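Local atomic coordinates of sulfate adenylyltransferase (Allochromatium vinosum, PDB entry 4DNX), a protein that catalyses the adenylyl transfer from ATP to sulfate, giving adenosine 5'-phosphosulfate and diphosphate, a step of dissimilatory sulfur metabolism. Residues A[205-210]-A[376-380]; A[224-228]-A[283-287]; A[290-296]-A[325-331]. Residue numbers count along the deposited sequence, not the author numbering.

Contact 1: residues A[205-210]-A[376-380]; sequences HRAHEE and PEFSR
Arg206 lays its guanidinium flat on that of Arg380, centres 4.4 Å apart and planes at 15°, a like-charge stack within a four-residue salt-bridge network. It sits at the start of helix 206-219, with His205 at the N-cap position, where His205 and His208 form the HxxH signature of ATP sulfurylases. Carboxylates offset the paired charges: Arg380 NE reaches Glu209 OE1 at 3.0 Å and Arg380 NH2 reaches Glu209 OE2 at 2.8 Å, a bidentate bridge, while Glu210 OE1 lies 3.3 Å from Arg380 NH2. Glu209 also bridges Lys213. Segment 376-380 is irregular and leads into helix 381-393, with Arg380 at its N-cap position; CA atoms of Arg206 and Phe378 are 5.0 Å apart. Arg206 (chi1 -110°, between wells; chi3 p) turns so that NH1 donates to Pro376 O at 2.8 Å, and its backbone N to Phe378 O at 3.1 Å. His205 ND1 pairs with Ser379 OG at 3.1 Å. One water accepts from Ala207 N (3.0 Å) and donates to Phe378 O (2.7 Å).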
loop_
_atom_site.group_PDB
_atom_site.type_symbol
_atom_site.label_atom_id
_atom_site.label_comp_id
_atom_site.label_asym_id
_atom_site.label_seq_id
_atom_site.Cartn_x
_atom_site.Cartn_y
_atom_site.Cartn_z
ATOM N N HIS A 205 22.241 -0.519 -9.965
ATOM C CA HIS A 205 23.331 0.334 -10.389
ATOM C C HIS A 205 23.158 0.732 -11.847
ATOM O O HIS A 205 22.070 0.526 -12.433
ATOM C CB HIS A 205 24.667 -0.343 -10.040
ATOM C CG HIS A 205 24.849 -0.422 -8.566
ATOM N ND1 HIS A 205 25.123 0.690 -7.801
ATOM C CD2 HIS A 205 24.646 -1.442 -7.699
ATOM C CE1 HIS A 205 25.148 0.347 -6.525
ATOM N NE2 HIS A 205 24.880 -0.947 -6.439
ATOM N N ARG A 206 24.161 1.395 -12.402
ATOM C CA ARG A 206 23.974 2.025 -13.705
ATOM C C ARG A 206 23.617 1.065 -14.815
ATOM O O ARG A 206 22.900 1.448 -15.758
ATOM C CB ARG A 206 25.167 2.917 -14.073
ATOM C CG ARG A 206 24.731 4.343 -14.010
ATOM C CD ARG A 206 25.799 5.289 -14.518
ATOM N NE ARG A 206 25.727 5.372 -15.973
ATOM C CZ ARG A 206 26.526 6.136 -16.714
ATOM N NH1 ARG A 206 27.465 6.872 -16.137
ATOM N NH2 ARG A 206 26.399 6.149 -18.034
ATOM N N ALA A 207 24.097 -0.177 -14.722
ATOM C CA ALA A 207 23.819 -1.167 -15.778
ATOM C C ALA A 207 22.327 -1.480 -15.856
ATOM O O ALA A 207 21.755 -1.556 -16.954
ATOM C CB ALA A 207 24.624 -2.443 -15.533
ATOM N N HIS A 208 21.714 -1.672 -14.692
ATOM C CA HIS A 208 20.287 -2.043 -14.640
ATOM C C HIS A 208 19.431 -0.847 -14.906
ATOM O O HIS A 208 18.392 -0.966 -15.560
ATOM C CB HIS A 208 19.941 -2.700 -13.301
ATOM C CG HIS A 208 20.396 -4.127 -13.232
ATOM N ND1 HIS A 208 20.597 -4.795 -12.046
ATOM C CD2 HIS A 208 20.705 -5.007 -14.218
ATOM C CE1 HIS A 208 21.026 -6.021 -12.300
ATOM N NE2 HIS A 208 21.097 -6.177 -13.612
ATOM N N GLU A 209 19.901 0.322 -14.458
ATOM C CA GLU A 209 19.194 1.583 -14.702
ATOM C C GLU A 209 19.112 1.831 -16.212
ATOM O O GLU A 209 18.030 2.146 -16.768
ATOM C CB GLU A 209 19.971 2.721 -14.029
ATOM C CG GLU A 209 19.499 4.107 -14.401
ATOM C CD GLU A 209 20.461 5.219 -13.974
ATOM O OE1 GLU A 209 21.256 5.077 -12.977
ATOM O OE2 GLU A 209 20.426 6.258 -14.661
ATOM N N GLU A 210 20.258 1.683 -16.869
ATOM C CA GLU A 210 20.335 1.919 -18.304
ATOM C C GLU A 210 19.597 0.845 -19.104
ATOM O O GLU A 210 19.075 1.127 -20.169
ATOM C CB GLU A 210 21.807 2.048 -18.742
ATOM C CG GLU A 210 22.539 3.263 -18.097
ATOM C CD GLU A 210 21.944 4.615 -18.478
ATOM O OE1 GLU A 210 22.142 5.566 -17.681
ATOM O OE2 GLU A 210 21.302 4.734 -19.561
ATOM N N PRO A 376 31.907 6.503 -11.899
ATOM C CA PRO A 376 30.546 6.980 -12.222
ATOM C C PRO A 376 29.939 6.319 -13.463
ATOM O O PRO A 376 28.731 6.424 -13.681
ATOM C CB PRO A 376 30.713 8.494 -12.415
ATOM C CG PRO A 376 32.176 8.679 -12.718
ATOM C CD PRO A 376 32.906 7.591 -11.970
ATOM N N GLU A 377 30.764 5.608 -14.239
ATOM C CA GLU A 377 30.272 4.773 -15.354
ATOM C C GLU A 377 29.430 3.579 -14.878
ATOM O O GLU A 377 28.650 3.010 -15.659
ATOM C CB GLU A 377 31.438 4.238 -16.186
ATOM C CG GLU A 377 32.282 5.326 -16.850
ATOM C CD GLU A 377 32.959 6.251 -15.832
ATOM O OE1 GLU A 377 32.647 7.470 -15.825
ATOM O OE2 GLU A 377 33.765 5.745 -15.022
ATOM N N PHE A 378 29.588 3.192 -13.604
ATOM C CA PHE A 378 28.926 1.990 -13.089
ATOM C C PHE A 378 28.008 2.211 -11.888
ATOM O O PHE A 378 27.117 1.377 -11.629
ATOM C CB PHE A 378 29.966 0.927 -12.758
ATOM C CG PHE A 378 30.824 0.557 -13.948
ATOM C CD1 PHE A 378 30.314 -0.277 -14.957
ATOM C CD2 PHE A 378 32.087 1.074 -14.077
ATOM C CE1 PHE A 378 31.106 -0.614 -16.060
ATOM C CE2 PHE A 378 32.890 0.747 -15.180
ATOM C CZ PHE A 378 32.386 -0.098 -16.168
ATOM N N SER A 379 28.223 3.307 -11.159
ATOM C CA SER A 379 27.375 3.606 -9.984
ATOM C C SER A 379 27.140 5.113 -9.843
ATOM O O SER A 379 28.064 5.930 -10.027
ATOM C CB SER A 379 28.018 3.028 -8.707
ATOM O OG SER A 379 27.103 3.083 -7.618
ATOM N N ARG A 380 25.901 5.499 -9.528
ATOM C CA ARG A 380 25.622 6.930 -9.271
ATOM C C ARG A 380 26.161 7.305 -7.900
ATOM O O ARG A 380 25.968 6.521 -6.939
ATOM C CB ARG A 380 24.112 7.163 -9.306
ATOM C CG ARG A 380 23.448 6.703 -10.614
ATOM C CD ARG A 380 24.082 7.427 -11.833
ATOM N NE ARG A 380 23.260 7.245 -13.036
ATOM C CZ ARG A 380 23.449 7.941 -14.160
ATOM N NH1 ARG A 380 24.435 8.835 -14.229
ATOM N NH2 ARG A 380 22.674 7.742 -15.228
HETATM O O HOH W 1 24.010 3.432 -9.151
HETATM O O HOH W 2 26.711 -0.761 -13.302
#

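Contact 2: residues A[224-228]-A[283-287]; sequences VVIHM and FRQNM
Strand 224-228 is extended and turns alternate side chains to helix 283-287, whose axis passes 11.8 Å away at 128° to the strand direction. Val225 (chi1 t) points toward the helix, its CG1 3.8 Å from Met287 CE. Ile226 points away, to helix 240-254 on the other side of the sheet. His227 (chi1 t) crosses most of the gap, its CA 9.0 Å from that of Arg284. His227 ND1 accepts hydrogen bonds from Arg284 NE at 2.8 Å and, more bent, from Arg284 NH2 at 3.1 Å, so this nitrogen carries no proton, while NE2 bonds to Tyr51. Met287, extended beyond a chi1 of 90°, lays SD over one face of the imidazole, 3.6 Å from the His227 ring centroid, with CE at 4.2 Å in a CH-pi contact. Phe283 (chi1 p) brings CE1 to 3.9 Å from His227 CE1, meeting edge to edge. Met228 again points away, to helix 240-254. Such helices on both faces of a parallel sheet are characteristic of the Rossmann-like fold.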
loop_
_atom_site.group_PDB
_atom_site.type_symbol
_atom_site.label_atom_id
_atom_site.label_comp_id
_atom_site.label_asym_id
_atom_site.label_seq_id
_atom_site.Cartn_x
_atom_site.Cartn_y
_atom_site.Cartn_z
ATOM N N VAL A 224 8.272 2.863 -16.409
ATOM C CA VAL A 224 8.733 1.534 -15.942
ATOM C C VAL A 224 8.205 1.264 -14.529
ATOM O O VAL A 224 8.190 2.157 -13.667
ATOM C CB VAL A 224 10.269 1.427 -15.952
ATOM C CG1 VAL A 224 10.930 2.531 -15.080
ATOM C CG2 VAL A 224 10.735 0.036 -15.465
ATOM N N VAL A 225 7.699 0.041 -14.328
ATOM C CA VAL A 225 7.335 -0.430 -13.005
ATOM C C VAL A 225 8.532 -1.281 -12.559
ATOM O O VAL A 225 8.849 -2.290 -13.248
ATOM C CB VAL A 225 6.057 -1.298 -13.045
ATOM C CG1 VAL A 225 5.766 -1.800 -11.593
ATOM C CG2 VAL A 225 4.846 -0.468 -13.545
ATOM N N ILE A 226 9.158 -0.889 -11.440
ATOM C CA ILE A 226 10.288 -1.666 -10.842
ATOM C C ILE A 226 9.532 -2.526 -9.839
ATOM O O ILE A 226 8.922 -2.003 -8.899
ATOM C CB ILE A 226 11.285 -0.743 -10.160
ATOM C CG1 ILE A 226 11.970 0.171 -11.221
ATOM C CG2 ILE A 226 12.336 -1.616 -9.446
ATOM C CD1 ILE A 226 12.975 1.208 -10.696
ATOM N N HIS A 227 9.505 -3.822 -10.089
ATOM C CA HIS A 227 8.612 -4.745 -9.353
ATOM C C HIS A 227 9.552 -5.583 -8.485
ATOM O O HIS A 227 10.169 -6.534 -8.968
ATOM C CB HIS A 227 7.838 -5.568 -10.386
ATOM C CG HIS A 227 6.535 -6.129 -9.869
ATOM N ND1 HIS A 227 6.046 -7.350 -10.284
ATOM C CD2 HIS A 227 5.656 -5.661 -8.960
ATOM C CE1 HIS A 227 4.889 -7.596 -9.685
ATOM N NE2 HIS A 227 4.629 -6.590 -8.862
ATOM N N MET A 228 9.660 -5.209 -7.218
ATOM C CA MET A 228 10.681 -5.810 -6.336
ATOM C C MET A 228 10.159 -7.090 -5.699
ATOM O O MET A 228 8.978 -7.166 -5.286
ATOM C CB MET A 228 11.104 -4.820 -5.239
ATOM C CG MET A 228 11.931 -3.520 -5.768
ATOM S SD MET A 228 12.316 -2.399 -4.420
ATOM C CE MET A 228 10.681 -1.977 -3.762
ATOM N N PHE A 283 1.767 -12.684 -14.765
ATOM C CA PHE A 283 1.316 -11.764 -13.720
ATOM C C PHE A 283 1.643 -10.291 -13.975
ATOM O O PHE A 283 0.928 -9.397 -13.490
ATOM C CB PHE A 283 1.596 -12.245 -12.279
ATOM C CG PHE A 283 3.041 -12.298 -11.847
ATOM C CD1 PHE A 283 3.702 -11.151 -11.403
ATOM C CD2 PHE A 283 3.648 -13.551 -11.681
ATOM C CE1 PHE A 283 5.053 -11.250 -10.893
ATOM C CE2 PHE A 283 4.970 -13.683 -11.191
ATOM C CZ PHE A 283 5.672 -12.530 -10.776
ATOM N N ARG A 284 2.660 -10.067 -14.811
ATOM C CA ARG A 284 2.981 -8.697 -15.199
ATOM C C ARG A 284 1.931 -8.160 -16.153
ATOM O O ARG A 284 1.644 -6.950 -16.164
ATOM C CB ARG A 284 4.396 -8.603 -15.794
ATOM C CG ARG A 284 5.471 -8.192 -14.783
ATOM C CD ARG A 284 5.591 -9.155 -13.733
ATOM N NE ARG A 284 6.541 -8.906 -12.612
ATOM C CZ ARG A 284 7.638 -9.610 -12.307
ATOM N NH1 ARG A 284 8.139 -10.534 -13.124
ATOM N NH2 ARG A 284 8.256 -9.391 -11.139
ATOM N N GLN A 285 1.368 -9.014 -16.995
ATOM C CA GLN A 285 0.254 -8.552 -17.856
ATOM C C GLN A 285 -0.925 -8.218 -16.960
ATOM O O GLN A 285 -1.594 -7.179 -17.165
ATOM C CB GLN A 285 -0.125 -9.599 -18.913
ATOM C CG GLN A 285 -1.260 -9.091 -19.841
ATOM C CD GLN A 285 -1.591 -10.043 -20.980
ATOM O OE1 GLN A 285 -0.701 -10.659 -21.583
ATOM N NE2 GLN A 285 -2.882 -10.118 -21.328
ATOM N N ASN A 286 -1.194 -9.082 -15.971
ATOM C CA ASN A 286 -2.303 -8.772 -15.038
ATOM C C ASN A 286 -2.188 -7.417 -14.301
ATOM O O ASN A 286 -3.176 -6.734 -14.114
ATOM C CB ASN A 286 -2.525 -9.925 -14.038
ATOM C CG ASN A 286 -3.398 -11.005 -14.621
ATOM O OD1 ASN A 286 -4.150 -10.760 -15.568
ATOM N ND2 ASN A 286 -3.347 -12.196 -14.031
ATOM N N MET A 287 -0.969 -7.034 -13.936
ATOM C CA MET A 287 -0.735 -5.763 -13.261
ATOM C C MET A 287 -0.765 -4.556 -14.242
ATOM O O MET A 287 -0.881 -3.421 -13.772
ATOM C CB MET A 287 0.532 -5.837 -12.404
ATOM C CG MET A 287 1.750 -5.436 -13.160
ATOM S SD MET A 287 3.214 -5.763 -12.126
ATOM C CE MET A 287 4.464 -4.977 -13.189
#

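Contact 3: residues A[290-296]-A[325-331]; sequences THFIIGR and IEIFRAD
A parallel strand pairing closes one end of the five-stranded sheet: strand 291-294 runs beside strand 326-329, one of two outermost strands in this chain. The short axes come within 4.5 Å at 35°, and His291, Phe292, Ile293 and Ile294 pair in register with Glu326, Ile327, Phe328 and Arg329. Hydrogen bonds alternate: Glu326 N to Thr290 O (3.0 Å), Phe292 N to Glu326 O (2.9 Å), Phe328 N to Phe292 O (2.9 Å), Ile294 N to Phe328 O (3.0 Å) and Ala330 N to Ile294 O (2.9 Å). The pair forms a beta-alpha-beta unit of the Rossmann-like domain, with helix 309-316 between them in sequence. Phe292, Ile294 and Ile327 share one face, Ile294 CD1 touching Ile327 CD1 at 3.8 Å; there Arg329 salt-bridges Asp315. On the other face Ile293 CG1 lies 4.2 Å from Phe328 CD1, packed with Phe328 on Ala215 of helix 206-219. Past the strands, Arg296 (chi3 m) bends so that NH2 forms a salt bridge to Asp331 OD1 at 3.2 Å.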
loop_
_atom_site.group_PDB
_atom_site.type_symbol
_atom_site.label_atom_id
_atom_site.label_comp_id
_atom_site.label_asym_id
_atom_site.label_seq_id
_atom_site.Cartn_x
_atom_site.Cartn_y
_atom_site.Cartn_z
ATOM N N THR A 290 2.872 -3.647 -20.411
ATOM C CA THR A 290 2.769 -4.020 -21.809
ATOM C C THR A 290 4.022 -4.741 -22.316
ATOM O O THR A 290 3.973 -5.398 -23.376
ATOM C CB THR A 290 2.461 -2.786 -22.723
ATOM O OG1 THR A 290 3.485 -1.807 -22.566
ATOM C CG2 THR A 290 1.125 -2.138 -22.407
ATOM N N HIS A 291 5.140 -4.570 -21.602
ATOM C CA HIS A 291 6.446 -5.117 -21.973
ATOM C C HIS A 291 7.136 -5.631 -20.710
ATOM O O HIS A 291 6.987 -5.040 -19.646
ATOM C CB HIS A 291 7.284 -4.023 -22.642
ATOM C CG HIS A 291 6.732 -3.601 -23.963
ATOM N ND1 HIS A 291 5.698 -2.688 -24.086
ATOM C CD2 HIS A 291 7.031 -3.999 -25.220
ATOM C CE1 HIS A 291 5.390 -2.540 -25.359
ATOM N NE2 HIS A 291 6.184 -3.323 -26.070
ATOM N N PHE A 292 7.911 -6.694 -20.825
ATOM C CA PHE A 292 8.597 -7.282 -19.701
ATOM C C PHE A 292 10.023 -7.600 -20.108
ATOM O O PHE A 292 10.236 -8.221 -21.151
ATOM C CB PHE A 292 7.887 -8.590 -19.275
ATOM C CG PHE A 292 8.601 -9.342 -18.176
ATOM C CD1 PHE A 292 9.067 -8.689 -17.049
ATOM C CD2 PHE A 292 8.735 -10.729 -18.257
ATOM C CE1 PHE A 292 9.727 -9.398 -15.998
ATOM C CE2 PHE A 292 9.374 -11.435 -17.250
ATOM C CZ PHE A 292 9.866 -10.782 -16.119
ATOM N N ILE A 293 10.991 -7.148 -19.316
ATOM C CA ILE A 293 12.415 -7.347 -19.655
ATOM C C ILE A 293 12.852 -8.743 -19.164
ATOM O O ILE A 293 12.729 -9.068 -17.963
ATOM C CB ILE A 293 13.288 -6.311 -18.946
ATOM C CG1 ILE A 293 13.036 -4.921 -19.521
ATOM C CG2 ILE A 293 14.822 -6.640 -19.075
ATOM C CD1 ILE A 293 13.731 -3.793 -18.738
ATOM N N ILE A 294 13.423 -9.515 -20.079
ATOM C CA ILE A 294 14.001 -10.847 -19.769
ATOM C C ILE A 294 15.414 -10.839 -20.350
ATOM O O ILE A 294 15.594 -10.718 -21.547
ATOM C CB ILE A 294 13.171 -11.983 -20.437
ATOM C CG1 ILE A 294 11.739 -11.958 -19.884
ATOM C CG2 ILE A 294 13.869 -13.426 -20.283
ATOM C CD1 ILE A 294 10.874 -13.145 -20.260
ATOM N N GLY A 295 16.395 -10.958 -19.474
ATOM C CA GLY A 295 17.810 -11.047 -19.863
ATOM C C GLY A 295 18.365 -12.465 -19.887
ATOM O O GLY A 295 17.612 -13.434 -19.967
ATOM N N ARG A 296 19.686 -12.594 -19.781
ATOM C CA ARG A 296 20.366 -13.896 -19.778
ATOM C C ARG A 296 20.098 -14.640 -18.484
ATOM O O ARG A 296 20.116 -14.030 -17.399
ATOM C CB ARG A 296 21.860 -13.629 -19.920
ATOM C CG ARG A 296 22.743 -14.843 -20.017
ATOM C CD ARG A 296 24.205 -14.403 -20.128
ATOM N NE ARG A 296 24.491 -13.822 -21.434
ATOM C CZ ARG A 296 25.053 -14.478 -22.448
ATOM N NH1 ARG A 296 25.401 -15.751 -22.325
ATOM N NH2 ARG A 296 25.267 -13.857 -23.592
ATOM N N ILE A 325 1.192 -9.344 -23.445
ATOM C CA ILE A 325 2.451 -8.682 -23.031
ATOM C C ILE A 325 3.590 -9.133 -23.947
ATOM O O ILE A 325 3.619 -10.308 -24.388
ATOM C CB ILE A 325 2.753 -8.931 -21.532
ATOM C CG1 ILE A 325 3.939 -8.076 -21.034
ATOM C CG2 ILE A 325 2.962 -10.453 -21.217
ATOM C CD1 ILE A 325 4.099 -8.023 -19.455
ATOM N N GLU A 326 4.509 -8.210 -24.248
ATOM C CA GLU A 326 5.631 -8.490 -25.161
ATOM C C GLU A 326 6.927 -8.560 -24.355
ATOM O O GLU A 326 7.029 -7.936 -23.314
ATOM C CB GLU A 326 5.752 -7.378 -26.205
ATOM C CG GLU A 326 4.601 -7.350 -27.194
ATOM C CD GLU A 326 4.758 -6.239 -28.206
ATOM O OE1 GLU A 326 3.807 -5.428 -28.357
ATOM O OE2 GLU A 326 5.844 -6.162 -28.836
ATOM N N ILE A 327 7.909 -9.319 -24.846
ATOM C CA ILE A 327 9.169 -9.455 -24.132
ATOM C C ILE A 327 10.184 -8.515 -24.762
ATOM O O ILE A 327 10.314 -8.486 -25.992
ATOM C CB ILE A 327 9.706 -10.909 -24.197
ATOM C CG1 ILE A 327 8.695 -11.908 -23.560
ATOM C CG2 ILE A 327 11.116 -11.003 -23.520
ATOM C CD1 ILE A 327 8.079 -11.483 -22.214
ATOM N N PHE A 328 10.889 -7.760 -23.922
ATOM C CA PHE A 328 12.082 -7.061 -24.340
ATOM C C PHE A 328 13.267 -7.975 -24.010
ATOM O O PHE A 328 13.488 -8.288 -22.835
ATOM C CB PHE A 328 12.267 -5.736 -23.589
ATOM C CG PHE A 328 13.533 -5.004 -24.022
ATOM C CD1 PHE A 328 14.718 -5.131 -23.310
ATOM C CD2 PHE A 328 13.522 -4.249 -25.186
ATOM C CE1 PHE A 328 15.906 -4.460 -23.765
ATOM C CE2 PHE A 328 14.692 -3.575 -25.628
ATOM C CZ PHE A 328 15.867 -3.699 -24.910
ATOM N N ARG A 329 13.990 -8.401 -25.040
ATOM C CA ARG A 329 15.052 -9.399 -24.870
ATOM C C ARG A 329 16.355 -8.675 -24.573
ATOM O O ARG A 329 16.927 -8.038 -25.462
ATOM C CB ARG A 329 15.182 -10.251 -26.138
ATOM C CG ARG A 329 14.018 -11.193 -26.334
ATOM C CD ARG A 329 14.128 -11.981 -27.660
ATOM N NE ARG A 329 13.043 -12.964 -27.724
ATOM C CZ ARG A 329 13.013 -14.006 -28.553
ATOM N NH1 ARG A 329 13.993 -14.206 -29.425
ATOM N NH2 ARG A 329 11.982 -14.833 -28.522
ATOM N N ALA A 330 16.780 -8.754 -23.319
ATOM C CA ALA A 330 18.020 -8.117 -22.862
ATOM C C ALA A 330 19.222 -9.065 -22.947
ATOM O O ALA A 330 19.083 -10.274 -23.175
ATOM C CB ALA A 330 17.841 -7.612 -21.441
ATOM N N ASP A 331 20.417 -8.497 -22.788
ATOM C CA ASP A 331 21.671 -9.258 -22.796
ATOM C C ASP A 331 22.679 -8.439 -21.979
ATOM O O ASP A 331 22.342 -7.337 -21.494
ATOM C CB ASP A 331 22.135 -9.472 -24.238
ATOM C CG ASP A 331 23.119 -10.628 -24.392
ATOM O OD1 ASP A 331 23.731 -11.054 -23.397
ATOM O OD2 ASP A 331 23.297 -11.091 -25.539
HETATM O O HOH W 3 5.867 -3.077 -28.946
#

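Contacts 2 and 3 lie in the Rossmann-like sheet and its helices; contact 1 joins the start of helix 206-219 to the C-terminal loop before helix 381-393. Contact 1 spans the longest sequence gap, and contacts 2 and 3 follow one another between its segments. In the shared parallel sheet, strand 195-200 separates strand 223-230 from strand 291-294. Their centres are 12 Å apart and they touch: Gln285 OE1 probably accepts a hydrogen bond from Ile325 N at 3.0 Å, and Arg284 packs on Phe292 and Ile325. Contact 1 lies outward, its centre about 22 Å from contact 2's and 19 Å from contact 3's. Helix 206-219 connects it to both, leading into strand 223-230 and covering Ile293 and Phe328.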